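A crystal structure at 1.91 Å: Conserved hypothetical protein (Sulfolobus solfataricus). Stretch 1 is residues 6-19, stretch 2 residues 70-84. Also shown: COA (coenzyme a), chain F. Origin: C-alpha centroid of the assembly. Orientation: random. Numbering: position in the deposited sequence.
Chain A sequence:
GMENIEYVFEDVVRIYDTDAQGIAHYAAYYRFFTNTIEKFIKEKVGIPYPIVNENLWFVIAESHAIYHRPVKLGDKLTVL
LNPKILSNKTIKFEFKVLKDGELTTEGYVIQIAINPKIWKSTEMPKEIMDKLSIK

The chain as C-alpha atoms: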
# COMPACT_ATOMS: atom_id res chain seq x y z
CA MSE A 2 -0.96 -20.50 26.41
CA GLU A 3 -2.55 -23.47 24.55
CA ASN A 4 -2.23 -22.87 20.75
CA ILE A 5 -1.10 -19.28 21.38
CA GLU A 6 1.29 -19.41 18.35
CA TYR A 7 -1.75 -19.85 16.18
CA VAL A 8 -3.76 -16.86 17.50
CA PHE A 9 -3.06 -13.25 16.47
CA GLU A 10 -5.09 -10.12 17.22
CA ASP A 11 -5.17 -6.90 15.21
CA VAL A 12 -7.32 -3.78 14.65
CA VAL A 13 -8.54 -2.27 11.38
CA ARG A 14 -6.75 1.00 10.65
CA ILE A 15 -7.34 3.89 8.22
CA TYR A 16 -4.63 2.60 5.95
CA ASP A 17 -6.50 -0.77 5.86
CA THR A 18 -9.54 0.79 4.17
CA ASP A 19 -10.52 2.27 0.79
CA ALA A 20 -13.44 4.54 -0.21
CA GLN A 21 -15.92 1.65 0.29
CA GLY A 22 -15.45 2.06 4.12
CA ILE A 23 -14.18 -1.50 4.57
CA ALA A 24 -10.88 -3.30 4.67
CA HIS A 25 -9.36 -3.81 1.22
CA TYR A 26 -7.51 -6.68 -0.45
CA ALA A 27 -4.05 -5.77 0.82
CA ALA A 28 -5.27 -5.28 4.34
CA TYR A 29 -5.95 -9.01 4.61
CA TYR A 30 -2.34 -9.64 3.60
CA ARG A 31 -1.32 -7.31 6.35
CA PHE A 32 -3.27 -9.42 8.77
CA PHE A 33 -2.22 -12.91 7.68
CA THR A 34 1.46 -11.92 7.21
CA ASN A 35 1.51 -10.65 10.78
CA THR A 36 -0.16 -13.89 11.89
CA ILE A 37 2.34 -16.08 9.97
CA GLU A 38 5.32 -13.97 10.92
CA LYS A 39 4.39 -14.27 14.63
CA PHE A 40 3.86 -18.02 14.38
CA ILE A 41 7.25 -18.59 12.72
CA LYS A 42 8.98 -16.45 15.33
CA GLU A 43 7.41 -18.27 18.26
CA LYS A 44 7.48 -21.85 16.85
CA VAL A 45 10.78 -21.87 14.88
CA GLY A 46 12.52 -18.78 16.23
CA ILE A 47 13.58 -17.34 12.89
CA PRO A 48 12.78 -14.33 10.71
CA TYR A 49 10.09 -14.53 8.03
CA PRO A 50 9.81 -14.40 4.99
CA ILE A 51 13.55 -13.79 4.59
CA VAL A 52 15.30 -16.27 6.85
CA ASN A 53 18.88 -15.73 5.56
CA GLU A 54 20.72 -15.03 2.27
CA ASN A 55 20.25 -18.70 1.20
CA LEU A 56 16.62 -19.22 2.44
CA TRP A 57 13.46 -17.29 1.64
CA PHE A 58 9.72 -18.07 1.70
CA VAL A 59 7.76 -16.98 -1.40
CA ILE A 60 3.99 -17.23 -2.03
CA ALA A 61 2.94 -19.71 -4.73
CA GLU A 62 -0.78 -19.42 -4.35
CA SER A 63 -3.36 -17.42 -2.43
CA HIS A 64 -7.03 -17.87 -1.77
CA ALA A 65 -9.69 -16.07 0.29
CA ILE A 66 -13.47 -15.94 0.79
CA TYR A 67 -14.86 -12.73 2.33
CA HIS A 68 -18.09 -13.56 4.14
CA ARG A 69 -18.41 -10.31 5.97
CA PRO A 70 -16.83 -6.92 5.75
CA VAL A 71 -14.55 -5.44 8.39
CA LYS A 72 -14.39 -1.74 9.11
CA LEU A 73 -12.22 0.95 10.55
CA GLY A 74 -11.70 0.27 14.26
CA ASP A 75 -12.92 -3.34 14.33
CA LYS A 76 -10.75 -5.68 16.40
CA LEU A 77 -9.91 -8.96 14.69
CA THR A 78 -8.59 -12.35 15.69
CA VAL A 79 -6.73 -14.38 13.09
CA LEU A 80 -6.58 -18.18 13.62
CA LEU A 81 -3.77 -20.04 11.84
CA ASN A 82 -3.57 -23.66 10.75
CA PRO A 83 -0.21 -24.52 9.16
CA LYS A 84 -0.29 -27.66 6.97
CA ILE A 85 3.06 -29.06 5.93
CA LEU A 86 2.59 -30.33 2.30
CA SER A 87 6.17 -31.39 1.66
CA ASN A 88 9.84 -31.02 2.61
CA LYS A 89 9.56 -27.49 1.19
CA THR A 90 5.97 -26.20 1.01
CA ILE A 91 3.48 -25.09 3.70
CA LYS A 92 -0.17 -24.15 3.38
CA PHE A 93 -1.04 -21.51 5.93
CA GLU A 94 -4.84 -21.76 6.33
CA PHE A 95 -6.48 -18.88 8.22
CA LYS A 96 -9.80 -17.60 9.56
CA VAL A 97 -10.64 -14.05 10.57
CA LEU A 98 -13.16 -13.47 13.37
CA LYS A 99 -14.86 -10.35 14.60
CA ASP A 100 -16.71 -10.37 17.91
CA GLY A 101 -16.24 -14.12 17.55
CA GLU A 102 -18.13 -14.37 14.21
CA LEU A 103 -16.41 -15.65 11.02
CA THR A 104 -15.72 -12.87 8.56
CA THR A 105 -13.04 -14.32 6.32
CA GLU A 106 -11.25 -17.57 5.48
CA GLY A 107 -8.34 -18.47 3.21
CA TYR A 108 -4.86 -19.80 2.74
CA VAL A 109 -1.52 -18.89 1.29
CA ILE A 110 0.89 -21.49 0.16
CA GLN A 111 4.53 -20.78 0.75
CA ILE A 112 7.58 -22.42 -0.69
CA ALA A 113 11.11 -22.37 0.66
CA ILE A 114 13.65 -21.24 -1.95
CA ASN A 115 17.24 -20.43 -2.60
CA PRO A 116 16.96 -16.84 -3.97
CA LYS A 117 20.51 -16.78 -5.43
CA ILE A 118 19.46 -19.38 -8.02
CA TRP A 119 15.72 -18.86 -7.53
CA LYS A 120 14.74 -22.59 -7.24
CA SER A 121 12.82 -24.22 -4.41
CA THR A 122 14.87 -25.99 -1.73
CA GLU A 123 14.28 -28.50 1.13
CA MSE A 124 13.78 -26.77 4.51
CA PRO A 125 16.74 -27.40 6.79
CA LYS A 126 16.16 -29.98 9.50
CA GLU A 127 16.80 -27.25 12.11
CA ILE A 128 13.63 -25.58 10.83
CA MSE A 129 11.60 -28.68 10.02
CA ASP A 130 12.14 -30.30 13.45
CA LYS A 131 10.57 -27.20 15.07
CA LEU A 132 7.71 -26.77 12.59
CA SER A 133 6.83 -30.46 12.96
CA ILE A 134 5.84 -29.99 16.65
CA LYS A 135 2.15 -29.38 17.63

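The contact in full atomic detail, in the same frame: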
# COMPACT_ATOMS: atom_id res chain seq x y z
N GLU A 6 0.55 -19.73 19.59
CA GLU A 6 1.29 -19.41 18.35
C GLU A 6 0.36 -19.21 17.17
O GLU A 6 0.76 -18.65 16.15
CB GLU A 6 2.25 -20.53 17.92
CG GLU A 6 2.91 -21.27 19.02
CD GLU A 6 2.09 -22.44 19.43
OE1 GLU A 6 2.31 -23.51 18.84
OE2 GLU A 6 1.26 -22.29 20.36
N TYR A 7 -0.85 -19.75 17.30
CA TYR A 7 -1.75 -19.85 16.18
C TYR A 7 -2.77 -18.74 16.21
O TYR A 7 -3.52 -18.62 15.27
CB TYR A 7 -2.47 -21.21 16.20
CG TYR A 7 -1.51 -22.38 16.09
CD1 TYR A 7 -0.79 -22.61 14.93
CD2 TYR A 7 -1.33 -23.25 17.14
CE1 TYR A 7 0.10 -23.66 14.82
CE2 TYR A 7 -0.44 -24.31 17.05
CZ TYR A 7 0.27 -24.52 15.89
OH TYR A 7 1.15 -25.58 15.78
N VAL A 8 -2.79 -17.95 17.30
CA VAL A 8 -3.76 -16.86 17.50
C VAL A 8 -3.05 -15.51 17.43
O VAL A 8 -2.08 -15.27 18.15
CB VAL A 8 -4.48 -16.97 18.88
CG1 VAL A 8 -5.70 -16.04 18.94
CG2 VAL A 8 -4.91 -18.40 19.18
N PHE A 9 -3.56 -14.62 16.58
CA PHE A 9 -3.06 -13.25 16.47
C PHE A 9 -4.21 -12.26 16.49
O PHE A 9 -5.20 -12.47 15.80
CB PHE A 9 -2.30 -13.08 15.15
CG PHE A 9 -1.72 -11.70 14.95
CD1 PHE A 9 -0.57 -11.32 15.63
CD2 PHE A 9 -2.31 -10.80 14.09
CE1 PHE A 9 -0.03 -10.06 15.47
CE2 PHE A 9 -1.78 -9.54 13.93
CZ PHE A 9 -0.64 -9.16 14.63
N GLU A 10 -4.07 -11.15 17.22
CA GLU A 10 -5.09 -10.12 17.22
C GLU A 10 -4.60 -8.81 16.63
O GLU A 10 -3.45 -8.41 16.85
CB GLU A 10 -5.62 -9.86 18.64
CG GLU A 10 -5.89 -11.11 19.40
CD GLU A 10 -6.79 -10.84 20.56
OE1 GLU A 10 -6.36 -10.15 21.51
OE2 GLU A 10 -7.94 -11.31 20.50
N ASP A 11 -5.49 -8.15 15.88
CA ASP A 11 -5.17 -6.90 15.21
C ASP A 11 -6.42 -6.01 15.15
O ASP A 11 -7.50 -6.42 15.53
CB ASP A 11 -4.62 -7.17 13.80
CG ASP A 11 -3.44 -6.25 13.45
OD1 ASP A 11 -3.45 -5.07 13.86
OD2 ASP A 11 -2.48 -6.73 12.77
N VAL A 12 -6.24 -4.78 14.70
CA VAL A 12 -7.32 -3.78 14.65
C VAL A 12 -7.28 -3.11 13.27
O VAL A 12 -6.18 -2.87 12.73
CB VAL A 12 -7.17 -2.75 15.82
CG1 VAL A 12 -5.88 -1.95 15.70
CG2 VAL A 12 -8.37 -1.83 15.92
N VAL A 13 -8.45 -2.88 12.70
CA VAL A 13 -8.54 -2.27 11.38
C VAL A 13 -8.26 -0.78 11.45
O VAL A 13 -8.87 -0.06 12.24
CB VAL A 13 -9.92 -2.53 10.69
CG1 VAL A 13 -9.97 -1.93 9.27
CG2 VAL A 13 -10.21 -4.04 10.59
N ARG A 14 -7.33 -0.34 10.61
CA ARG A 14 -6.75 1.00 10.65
C ARG A 14 -7.16 1.77 9.39
O ARG A 14 -7.68 1.20 8.42
CB ARG A 14 -5.22 0.91 10.74
CG ARG A 14 -4.63 1.33 12.05
CD ARG A 14 -4.72 0.27 13.11
NE ARG A 14 -3.88 0.58 14.28
CZ ARG A 14 -3.08 -0.29 14.90
NH1 ARG A 14 -2.99 -1.57 14.50
NH2 ARG A 14 -2.35 0.12 15.93
N ILE A 15 -6.95 3.07 9.39
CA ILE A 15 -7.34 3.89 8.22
C ILE A 15 -6.63 3.45 6.95
O ILE A 15 -7.19 3.46 5.85
CB ILE A 15 -7.10 5.41 8.49
CG1 ILE A 15 -7.71 6.24 7.37
CG2 ILE A 15 -5.57 5.73 8.74
CD1 ILE A 15 -9.18 6.00 7.18
N TYR A 16 -5.38 3.06 7.10
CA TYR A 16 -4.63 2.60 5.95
C TYR A 16 -5.06 1.17 5.54
O TYR A 16 -4.56 0.63 4.54
CB TYR A 16 -3.12 2.70 6.21
CG TYR A 16 -2.65 2.10 7.52
CD1 TYR A 16 -2.52 0.72 7.67
CD2 TYR A 16 -2.29 2.90 8.60
CE1 TYR A 16 -2.10 0.16 8.86
CE2 TYR A 16 -1.87 2.33 9.82
CZ TYR A 16 -1.78 0.95 9.93
OH TYR A 16 -1.36 0.34 11.11
N ASP A 17 -5.95 0.54 6.30
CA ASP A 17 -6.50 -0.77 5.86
C ASP A 17 -7.75 -0.66 5.00
O ASP A 17 -8.24 -1.67 4.48
CB ASP A 17 -6.82 -1.66 7.07
CG ASP A 17 -5.57 -2.03 7.85
OD1 ASP A 17 -4.53 -2.32 7.22
OD2 ASP A 17 -5.64 -1.97 9.09
N THR A 18 -8.25 0.55 4.82
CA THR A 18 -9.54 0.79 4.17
C THR A 18 -9.39 1.55 2.87
O THR A 18 -8.41 2.24 2.67
CB THR A 18 -10.42 1.70 5.05
OG1 THR A 18 -9.78 2.97 5.20
CG2 THR A 18 -10.62 1.09 6.46
N ASP A 19 -10.43 1.48 2.03
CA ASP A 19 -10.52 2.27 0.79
C ASP A 19 -11.84 3.02 0.81
O ASP A 19 -12.51 3.00 1.83
CB ASP A 19 -10.34 1.39 -0.46
CG ASP A 19 -11.45 0.37 -0.66
OD1 ASP A 19 -12.56 0.54 -0.09
OD2 ASP A 19 -11.20 -0.62 -1.40
N PRO A 70 -17.77 -8.00 5.82
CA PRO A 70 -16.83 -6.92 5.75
C PRO A 70 -16.26 -6.62 7.13
O PRO A 70 -16.91 -6.91 8.14
CB PRO A 70 -17.68 -5.75 5.29
CG PRO A 70 -19.02 -6.03 5.98
CD PRO A 70 -19.17 -7.52 5.88
N VAL A 71 -15.07 -6.04 7.17
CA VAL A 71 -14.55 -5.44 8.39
C VAL A 71 -14.24 -3.96 8.14
O VAL A 71 -13.86 -3.54 7.04
CB VAL A 71 -13.30 -6.23 8.98
CG1 VAL A 71 -13.73 -7.61 9.41
CG2 VAL A 71 -12.17 -6.34 8.00
N LYS A 72 -14.38 -3.18 9.20
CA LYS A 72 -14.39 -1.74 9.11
C LYS A 72 -13.36 -1.10 10.00
O LYS A 72 -12.75 -1.74 10.86
CB LYS A 72 -15.78 -1.22 9.51
CG LYS A 72 -16.88 -1.82 8.66
CD LYS A 72 -18.26 -1.37 9.08
CE LYS A 72 -18.42 0.13 8.89
NZ LYS A 72 -19.79 0.53 8.46
N LEU A 73 -13.22 0.21 9.83
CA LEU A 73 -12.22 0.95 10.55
C LEU A 73 -12.50 0.83 12.04
O LEU A 73 -13.60 1.12 12.49
CB LEU A 73 -12.26 2.40 10.10
CG LEU A 73 -11.34 3.41 10.77
CD1 LEU A 73 -9.90 3.15 10.47
CD2 LEU A 73 -11.78 4.82 10.29
N GLY A 74 -11.51 0.38 12.81
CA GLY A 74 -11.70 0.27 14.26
C GLY A 74 -12.03 -1.13 14.76
O GLY A 74 -11.80 -1.44 15.93
N ASP A 75 -12.55 -2.00 13.89
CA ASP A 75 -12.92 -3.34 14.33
C ASP A 75 -11.67 -4.03 14.85
O ASP A 75 -10.60 -3.87 14.28
CB ASP A 75 -13.53 -4.14 13.18
CG ASP A 75 -14.96 -3.71 12.86
OD1 ASP A 75 -15.54 -2.89 13.64
OD2 ASP A 75 -15.50 -4.22 11.86
N LYS A 76 -11.80 -4.76 15.96
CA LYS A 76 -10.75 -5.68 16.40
C LYS A 76 -10.97 -7.03 15.76
O LYS A 76 -12.11 -7.50 15.66
CB LYS A 76 -10.77 -5.88 17.91
CG LYS A 76 -10.37 -4.66 18.72
CD LYS A 76 -10.30 -4.96 20.24
CE LYS A 76 -11.59 -5.60 20.84
NZ LYS A 76 -12.75 -4.66 20.97
N LEU A 77 -9.87 -7.68 15.39
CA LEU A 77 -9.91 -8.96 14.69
C LEU A 77 -9.01 -9.98 15.36
O LEU A 77 -8.03 -9.64 16.00
CB LEU A 77 -9.45 -8.78 13.24
CG LEU A 77 -10.11 -7.65 12.46
CD1 LEU A 77 -9.51 -7.59 11.12
CD2 LEU A 77 -11.61 -7.81 12.35
N THR A 78 -9.37 -11.25 15.21
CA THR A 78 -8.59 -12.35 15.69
C THR A 78 -8.34 -13.20 14.46
O THR A 78 -9.28 -13.57 13.77
CB THR A 78 -9.36 -13.13 16.79
OG1 THR A 78 -9.49 -12.33 17.96
CG2 THR A 78 -8.66 -14.44 17.15
N VAL A 79 -7.08 -13.45 14.14
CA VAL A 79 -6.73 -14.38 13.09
C VAL A 79 -6.33 -15.72 13.76
O VAL A 79 -5.57 -15.74 14.71
CB VAL A 79 -5.59 -13.83 12.18
CG1 VAL A 79 -5.46 -14.64 10.90
CG2 VAL A 79 -5.81 -12.34 11.87
N LEU A 80 -6.90 -16.80 13.24
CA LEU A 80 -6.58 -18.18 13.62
C LEU A 80 -5.78 -18.83 12.49
O LEU A 80 -6.20 -18.83 11.35
CB LEU A 80 -7.87 -18.97 13.87
CG LEU A 80 -8.90 -18.33 14.82
CD1 LEU A 80 -10.08 -19.23 15.07
CD2 LEU A 80 -8.27 -17.99 16.15
N LEU A 81 -4.63 -19.40 12.83
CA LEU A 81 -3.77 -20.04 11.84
C LEU A 81 -3.75 -21.56 11.97
O LEU A 81 -3.69 -22.10 13.07
CB LEU A 81 -2.34 -19.51 11.98
CG LEU A 81 -1.44 -19.65 10.74
CD1 LEU A 81 -1.86 -18.68 9.62
CD2 LEU A 81 -0.02 -19.38 11.16
N ASN A 82 -3.77 -22.23 10.82
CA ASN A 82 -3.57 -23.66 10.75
C ASN A 82 -2.52 -24.00 9.70
O ASN A 82 -2.86 -24.18 8.53
CB ASN A 82 -4.89 -24.36 10.40
CG ASN A 82 -4.79 -25.89 10.46
OD1 ASN A 82 -4.48 -26.44 11.50
ND2 ASN A 82 -5.08 -26.56 9.34
N PRO A 83 -1.25 -24.11 10.10
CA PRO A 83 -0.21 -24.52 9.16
C PRO A 83 -0.33 -26.01 8.78
O PRO A 83 -0.48 -26.85 9.66
CB PRO A 83 1.09 -24.27 9.93
CG PRO A 83 0.69 -23.47 11.14
CD PRO A 83 -0.71 -23.86 11.45
N LYS A 84 -0.28 -26.29 7.49
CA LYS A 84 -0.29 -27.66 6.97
C LYS A 84 0.99 -27.85 6.17
O LYS A 84 1.22 -27.16 5.17
CB LYS A 84 -1.47 -27.90 6.01
CG LYS A 84 -2.79 -28.10 6.65
CD LYS A 84 -3.85 -28.50 5.58
CE LYS A 84 -5.20 -28.92 6.21
NZ LYS A 84 -6.39 -28.30 5.49
N1A COA F . -18.65 -17.52 -5.55
C2A COA F . -19.75 -17.64 -6.38
N3A COA F . -20.95 -17.06 -6.03
C4A COA F . -21.06 -16.39 -4.87
C5A COA F . -19.98 -16.26 -4.02
C6A COA F . -18.76 -16.83 -4.36
N6A COA F . -17.72 -16.68 -3.55
N7A COA F . -20.37 -15.54 -2.94
C8A COA F . -21.66 -15.22 -3.09
N9A COA F . -22.11 -15.74 -4.28
C1B COA F . -23.50 -15.73 -4.79
C2B COA F . -24.49 -16.27 -3.78
O2B COA F . -24.71 -17.65 -3.92
C3B COA F . -25.73 -15.47 -4.10
O3B COA F . -26.38 -16.02 -5.21
P3B COA F . -27.90 -16.49 -5.05
O7A COA F . -28.33 -17.08 -6.37
O8A COA F . -28.77 -15.29 -4.68
O9A COA F . -27.91 -17.58 -3.98
C4B COA F . -25.19 -14.12 -4.50
O4B COA F . -23.93 -14.41 -5.10
C5B COA F . -25.00 -13.21 -3.29
O5B COA F . -24.59 -13.93 -2.16
P1A COA F . -25.30 -13.67 -0.74
O1A COA F . -24.54 -14.35 0.38
O2A COA F . -26.73 -14.15 -0.76
O3A COA F . -25.14 -12.07 -0.57
P2A COA F . -25.62 -11.22 0.72
O4A COA F . -25.79 -12.11 1.92
O5A COA F . -26.86 -10.41 0.36
O6A COA F . -24.41 -10.20 1.02
CBP COA F . -22.20 -9.61 1.37
CCP COA F . -23.13 -10.45 0.52
CDP COA F . -22.61 -9.70 2.85
CEP COA F . -22.34 -8.16 0.88
CAP COA F . -20.80 -10.19 1.24
OAP COA F . -20.75 -11.45 1.86
C9P COA F . -19.75 -9.33 1.88
O9P COA F . -20.04 -8.12 2.50
N8P COA F . -18.52 -9.78 1.78
C7P COA F . -17.43 -9.04 2.34
C6P COA F . -16.91 -8.10 1.28
C5P COA F . -15.53 -7.69 1.68
O5P COA F . -15.31 -7.17 2.78
N4P COA F . -14.62 -7.98 0.78
C3P COA F . -13.79 -6.98 0.18
C2P COA F . -12.46 -6.94 0.90
S1P COA F . -11.08 -7.54 -0.08

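The contact is an antiparallel strand pairing, 8-12 against 76-84, and its first rule is that backbone polarity is paid for by backbone. Phe9 and Asp11 each sit in a two-bond ring. Phe9 N gives to Val79 O at 3.0 Å while Val79 N gives to Phe9 O at 2.7 Å; Asp11 N gives to Leu77 O at 2.9 Å and Leu77 N to Asp11 O at 2.7 Å. The ladder overruns strand 8-12 at both ends, with Leu81 N reaching Tyr7 O at 2.8 Å and Val13 N reaching Asp75 O at 2.8 Å. Between and beyond the rings, at the non-hydrogen-bonded pairs, CA-H groups approach the same carbonyls, the shortest being Glu10 CA to Leu77 O at 3.2 Å.

Val13 then hands the pairing to a type II turn, Lys72 to Asp75. Gly74 N donates to Val13 O at 2.7 Å, and the backbone angles there call for glycine by themselves. Within the turn, Asp75 N closes onto Lys72 O at 3.0 Å and Lys72 N is taken by Asp75 OD2 at 3.1 Å. On the other stretch, aspartates serve the same purpose: Asp11 OD1 accepts from Val12 N at 2.9 Å, a donor that points away from the other stretch, and Asp17 OD2 from Arg14 N at 2.8 Å. Asp11 OD1 also forms a salt bridge with Arg14 NH1 at 3.6 Å.

Side chains add little polarity across the contact: Thr78 OG1 makes one weak hydrogen bond to Glu10 OE2 at 3.1 Å. The other side-chain contacts are packing, some of it against backbone: Leu73 CD1 comes within 3.1 Å of Ile15 N and 4.1 Å of Ile15 CB. Val13, buried, points toward the other stretch and places CG2 3.7 Å from Leu77 CD1 and 4.0 Å from Val71 CG2. At the far end Tyr7 CE1 meets Pro83 CD at 3.5 Å.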